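Putative uncharacterized protein PAE0789 (Pyrobaculum aerophilum, PDB 2ZYZ) is probably the structural subunit of a heteromeric archaeal splicing endonuclease, consistent with a role in binding nucleic acid. Local coordinates at residues R55-M61 with M84-L90. Sequence-based numbering, arbitrary orientation.
Sequences RYLFYVM and MPVVLAL
Leu57 to Met61 pair with Val86 to Leu90 as neighbouring parallel strands; the axes of the two short segments are 26° apart and 4.6 Å at closest approach. Five backbone hydrogen bonds join them. Leu57 N donates to Pro85 O, and Leu57 O accepts from Val87 N. Tyr59 repeats this between Val87 O and Ala89 N. Met61 N ends the ladder on Ala89 O, at 2.9 Å and nearly straight (173°).

Val87 lies on the same sheet face as Tyr56 and Phe58 and touches both rings. Its CG1 is 3.6 Å from Phe58 CE2. Its CG2 is 3.8 Å from Tyr56 CD2, and Pro85 CG meets that same ring carbon at 3.4 Å. On the other face, Leu88 CD2 sits in the plane of the Tyr59 ring, at its edge, 3.9 Å from Tyr59 CD2. With CG anti to the backbone N (chi1 -180°), the Tyr59 ring runs out from the sheet to pack on Val75 of helix 69-81 as well. Just before strand 86-91, Met84 reaches across to Arg55, its chain extended beyond CG, with CE 3.3 Å from Arg55 CB and also against Arg55 CD. Met84 touches Ile49 of strand 47-51 too. Arg55 NE is salt-bridged to Glu51. A serine in place of Met84 would probably leave the aliphatic part of Arg55 without this cover and open a gap beside Ile49.

Strand 55-62, helix 69-81 and strand 86-91 form a beta-alpha-beta crossover, with antiparallel strands 47-51 and 97-104 flanking the pair in a mixed sheet.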
loop_
_atom_site.group_PDB
_atom_site.type_symbol
_atom_site.label_atom_id
_atom_site.label_comp_id
_atom_site.label_asym_id
_atom_site.label_seq_id
_atom_site.Cartn_x
_atom_site.Cartn_y
_atom_site.Cartn_z
ATOM N N ARG C 55 16.845 -24.398 11.797
ATOM C CA ARG C 55 17.249 -23.077 12.244
ATOM C C ARG C 55 16.891 -21.990 11.266
ATOM O O ARG C 55 17.068 -22.139 10.099
ATOM C CB ARG C 55 18.739 -23.026 12.497
ATOM C CG ARG C 55 19.212 -24.147 13.354
ATOM C CD ARG C 55 20.533 -23.914 13.935
ATOM N NE ARG C 55 20.734 -24.678 15.148
ATOM C CZ ARG C 55 21.929 -24.799 15.720
ATOM N NH1 ARG C 55 22.063 -25.499 16.805
ATOM N NH2 ARG C 55 22.974 -24.180 15.211
ATOM N N TYR C 56 16.403 -20.885 11.799
ATOM C CA TYR C 56 16.081 -19.726 11.008
ATOM C C TYR C 56 16.842 -18.495 11.483
ATOM O O TYR C 56 17.154 -18.392 12.600
ATOM C CB TYR C 56 14.599 -19.409 11.115
ATOM C CG TYR C 56 13.586 -20.504 10.797
ATOM C CD1 TYR C 56 13.181 -21.356 11.765
ATOM C CD2 TYR C 56 12.990 -20.602 9.579
ATOM C CE1 TYR C 56 12.309 -22.287 11.539
ATOM C CE2 TYR C 56 12.077 -21.571 9.340
ATOM C CZ TYR C 56 11.734 -22.405 10.350
ATOM O OH TYR C 56 10.800 -23.405 10.247
ATOM N N LEU C 57 17.064 -17.566 10.588
ATOM C CA LEU C 57 17.577 -16.295 10.945
ATOM C C LEU C 57 16.447 -15.306 11.050
ATOM O O LEU C 57 15.788 -15.070 10.090
ATOM C CB LEU C 57 18.597 -15.831 9.931
ATOM C CG LEU C 57 19.318 -14.516 10.136
ATOM C CD1 LEU C 57 20.198 -14.602 11.313
ATOM C CD2 LEU C 57 20.086 -14.183 8.931
ATOM N N PHE C 58 16.243 -14.768 12.243
ATOM C CA PHE C 58 15.196 -13.824 12.526
ATOM C C PHE C 58 15.712 -12.393 12.492
ATOM O O PHE C 58 16.771 -12.114 13.014
ATOM C CB PHE C 58 14.549 -14.089 13.858
ATOM C CG PHE C 58 13.676 -15.276 13.874
ATOM C CD1 PHE C 58 14.200 -16.493 14.093
ATOM C CD2 PHE C 58 12.319 -15.168 13.678
ATOM C CE1 PHE C 58 13.382 -17.589 14.108
ATOM C CE2 PHE C 58 11.525 -16.254 13.681
ATOM C CZ PHE C 58 12.058 -17.461 13.900
ATOM N N TYR C 59 14.890 -11.507 11.941
ATOM C CA TYR C 59 15.157 -10.084 11.958
ATOM C C TYR C 59 13.912 -9.367 12.449
ATOM O O TYR C 59 12.854 -9.542 11.918
ATOM C CB TYR C 59 15.585 -9.597 10.579
ATOM C CG TYR C 59 15.893 -8.138 10.485
ATOM C CD1 TYR C 59 16.811 -7.564 11.294
ATOM C CD2 TYR C 59 15.264 -7.346 9.575
ATOM C CE1 TYR C 59 17.094 -6.274 11.216
ATOM C CE2 TYR C 59 15.538 -6.026 9.506
ATOM C CZ TYR C 59 16.457 -5.511 10.333
ATOM O OH TYR C 59 16.714 -4.230 10.262
ATOM N N VAL C 60 14.046 -8.566 13.486
ATOM C CA VAL C 60 12.920 -7.978 14.136
ATOM C C VAL C 60 12.671 -6.601 13.531
ATOM O O VAL C 60 13.576 -5.845 13.453
ATOM C CB VAL C 60 13.161 -7.798 15.659
ATOM C CG1 VAL C 60 12.109 -7.027 16.257
ATOM C CG2 VAL C 60 13.278 -9.091 16.322
ATOM N N MET C 61 11.440 -6.324 13.130
ATOM C CA MET C 61 11.034 -5.052 12.609
ATOM C C MET C 61 9.894 -4.482 13.422
ATOM O O MET C 61 8.861 -5.053 13.489
ATOM C CB MET C 61 10.606 -5.199 11.150
ATOM C CG MET C 61 11.711 -5.633 10.296
ATOM S SD MET C 61 11.343 -5.767 8.565
ATOM C CE MET C 61 11.022 -4.106 8.087
ATOM N N MET C 84 20.416 -20.545 5.990
ATOM C CA MET C 84 19.208 -20.598 6.808
ATOM C C MET C 84 18.107 -19.722 6.189
ATOM O O MET C 84 18.402 -18.682 5.726
ATOM C CB MET C 84 19.504 -20.060 8.208
ATOM C CG MET C 84 20.343 -20.936 9.028
ATOM S SD MET C 84 20.706 -20.245 10.614
ATOM C CE MET C 84 21.465 -21.566 11.392
ATOM N N PRO C 85 16.855 -20.130 6.231
ATOM C CA PRO C 85 15.819 -19.203 5.829
ATOM C C PRO C 85 15.696 -18.021 6.753
ATOM O O PRO C 85 15.965 -18.154 7.922
ATOM C CB PRO C 85 14.558 -20.018 5.919
ATOM C CG PRO C 85 14.860 -21.067 6.806
ATOM C CD PRO C 85 16.253 -21.390 6.657
ATOM N N VAL C 86 15.240 -16.911 6.202
ATOM C CA VAL C 86 15.096 -15.648 6.930
ATOM C C VAL C 86 13.623 -15.390 7.250
ATOM O O VAL C 86 12.782 -15.573 6.419
ATOM C CB VAL C 86 15.682 -14.473 6.132
ATOM C CG1 VAL C 86 15.597 -13.182 6.871
ATOM C CG2 VAL C 86 17.086 -14.759 5.771
ATOM N N VAL C 87 13.348 -14.998 8.469
ATOM C CA VAL C 87 12.017 -14.698 8.942
ATOM C C VAL C 87 12.074 -13.296 9.500
ATOM O O VAL C 87 12.908 -12.991 10.287
ATOM C CB VAL C 87 11.532 -15.658 10.041
ATOM C CG1 VAL C 87 10.158 -15.332 10.500
ATOM C CG2 VAL C 87 11.533 -17.054 9.553
ATOM N N LEU C 88 11.175 -12.464 9.044
ATOM C CA LEU C 88 10.987 -11.140 9.590
ATOM C C LEU C 88 9.961 -11.198 10.698
ATOM O O LEU C 88 8.890 -11.602 10.493
ATOM C CB LEU C 88 10.516 -10.171 8.516
ATOM C CG LEU C 88 11.436 -10.060 7.332
ATOM C CD1 LEU C 88 10.889 -9.238 6.222
ATOM C CD2 LEU C 88 12.825 -9.743 7.697
ATOM N N ALA C 89 10.329 -10.758 11.876
ATOM C CA ALA C 89 9.409 -10.753 12.959
ATOM C C ALA C 89 8.870 -9.344 13.087
ATOM O O ALA C 89 9.559 -8.502 13.499
ATOM C CB ALA C 89 10.104 -11.142 14.221
ATOM N N LEU C 90 7.617 -9.150 12.746
ATOM C CA LEU C 90 7.021 -7.829 12.749
ATOM C C LEU C 90 6.294 -7.540 14.041
ATOM O O LEU C 90 5.454 -8.276 14.404
ATOM C CB LEU C 90 6.047 -7.686 11.606
ATOM C CG LEU C 90 6.522 -8.197 10.248
ATOM C CD1 LEU C 90 5.503 -8.057 9.228
ATOM C CD2 LEU C 90 7.722 -7.657 9.793
#